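Metallopeptidase containing co-catalytic metalloactive site (Shewanella denitrificans OS217, PDB 3B2Y) probably acts as a zinc-dependent metallocarboxypeptidase of the peptidase M14 family, hydrolysing peptide or ester bonds at a metal site that holds nickel in this crystal. Local coordinates at residues Arg119-Arg122 / Phe123-Pro127. Residues are numbered along the deposited sequence; the frame is centred on the assembly and turned at random.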
# COMPACT_ATOMS: atom_id res chain seq x y z
N ARG A 119 -9.86 7.91 -7.88
CA ARG A 119 -9.93 6.64 -7.18
C ARG A 119 -10.05 5.47 -8.13
O ARG A 119 -9.34 4.48 -7.98
CB ARG A 119 -11.17 6.69 -6.34
CG ARG A 119 -11.46 5.49 -5.43
CD ARG A 119 -12.56 5.92 -4.46
NE ARG A 119 -12.73 4.89 -3.46
CZ ARG A 119 -11.91 4.74 -2.42
NH1 ARG A 119 -10.88 5.55 -2.22
NH2 ARG A 119 -12.12 3.74 -1.58
N PHE A 120 -10.95 5.60 -9.11
CA PHE A 120 -11.19 4.44 -10.01
C PHE A 120 -10.15 4.33 -11.10
O PHE A 120 -9.39 5.25 -11.37
CB PHE A 120 -12.53 4.52 -10.62
CG PHE A 120 -13.64 4.50 -9.63
CD1 PHE A 120 -13.51 3.82 -8.42
CD2 PHE A 120 -14.82 5.14 -9.92
CE1 PHE A 120 -14.56 3.78 -7.53
CE2 PHE A 120 -15.88 5.12 -9.01
CZ PHE A 120 -15.73 4.42 -7.84
N ASN A 121 -10.16 3.20 -11.79
CA ASN A 121 -9.42 3.11 -12.99
C ASN A 121 -10.23 3.86 -14.02
O ASN A 121 -11.34 4.35 -13.80
CB ASN A 121 -9.14 1.65 -13.40
CG ASN A 121 -10.41 0.83 -13.62
OD1 ASN A 121 -11.51 1.37 -13.83
ND2 ASN A 121 -10.24 -0.50 -13.65
N ARG A 122 -9.70 3.91 -15.19
CA ARG A 122 -10.37 4.74 -16.20
C ARG A 122 -11.66 4.13 -16.76
O ARG A 122 -12.36 4.75 -17.56
CB ARG A 122 -9.38 5.05 -17.27
CG ARG A 122 -9.26 4.09 -18.33
CD ARG A 122 -9.04 4.90 -19.59
NE ARG A 122 -8.52 4.00 -20.58
CZ ARG A 122 -9.26 3.43 -21.51
NH1 ARG A 122 -10.57 3.71 -21.65
NH2 ARG A 122 -8.66 2.59 -22.36
N PHE A 123 -11.91 2.87 -16.39
CA PHE A 123 -13.13 2.16 -16.69
C PHE A 123 -14.21 2.28 -15.59
O PHE A 123 -15.31 1.70 -15.72
CB PHE A 123 -12.84 0.69 -17.05
CG PHE A 123 -11.57 0.47 -17.87
CD1 PHE A 123 -11.51 0.73 -19.24
CD2 PHE A 123 -10.45 -0.04 -17.27
CE1 PHE A 123 -10.33 0.51 -19.95
CE2 PHE A 123 -9.27 -0.27 -17.98
CZ PHE A 123 -9.21 0.00 -19.31
N GLY A 124 -13.97 3.09 -14.55
CA GLY A 124 -14.96 3.35 -13.51
C GLY A 124 -15.03 2.28 -12.42
O GLY A 124 -15.99 2.25 -11.68
N GLU A 125 -14.02 1.43 -12.32
CA GLU A 125 -14.04 0.32 -11.35
C GLU A 125 -13.10 0.64 -10.18
O GLU A 125 -12.03 1.19 -10.40
CB GLU A 125 -13.52 -1.00 -12.02
CG GLU A 125 -14.20 -1.44 -13.37
CD GLU A 125 -13.45 -2.62 -14.08
OE1 GLU A 125 -12.20 -2.56 -14.23
OE2 GLU A 125 -14.14 -3.63 -14.42
N ASN A 126 -13.48 0.19 -8.99
CA ASN A 126 -12.65 0.23 -7.78
C ASN A 126 -11.71 -1.03 -7.73
O ASN A 126 -12.19 -2.16 -7.46
CB ASN A 126 -13.53 0.23 -6.57
CG ASN A 126 -12.77 0.43 -5.26
OD1 ASN A 126 -11.56 0.23 -5.16
ND2 ASN A 126 -13.51 0.86 -4.23
N PRO A 127 -10.39 -0.86 -7.97
CA PRO A 127 -9.47 -1.98 -7.95
C PRO A 127 -9.30 -2.70 -6.57
O PRO A 127 -8.74 -3.78 -6.52
CB PRO A 127 -8.14 -1.34 -8.37
CG PRO A 127 -8.55 -0.15 -9.16
CD PRO A 127 -9.66 0.37 -8.31
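Asn121 and Glu125 meet across a type I beta turn, Asn121 to Gly124, with a G1-type bulge at Gly124: Gly124 N bonds Asn121 O at 3.0 Å and Asn121 N bonds Glu125 O at 3.1 Å. The positive phi of Gly124 (82°) favours glycine. This loop of the M14 domain lies beside the metal site. With CG between its backbone N and carbonyl carbon (chi1 59°), the Asn121 amide turns back toward the backbone of Phe123-Glu125, where OD1 accepts Glu125 N at 2.9 Å from above the amide plane and, weakly, Phe123 N. Its ND2 reaches the anti lone pair of Glu125 OE1 at 2.9 Å, nearly in the amide plane, and also donates to Glu147 OE1; Leu146 N binds Glu125 OE1. Replacing Asn121 by alanine removes both arms, which would probably leave Glu125 N without its acceptor and both carboxylates without this donor. Gly124 O lies over one face of the Phe120 ring, 3.6 Å from CD2. Near the nickel, Arg119 NH1 salt-bridges Glu78 and hydrogen-bonds the metal ligand Glu79, while Asn126 OD1 bonds His76, another ligand. At the turn's corner, Arg122, salt-bridged to Asp50, sets CG over the Phe123 ring, 4.0 Å from its centroid, and its guanidinium face against CE1, 3.5 Å from Arg122 CZ.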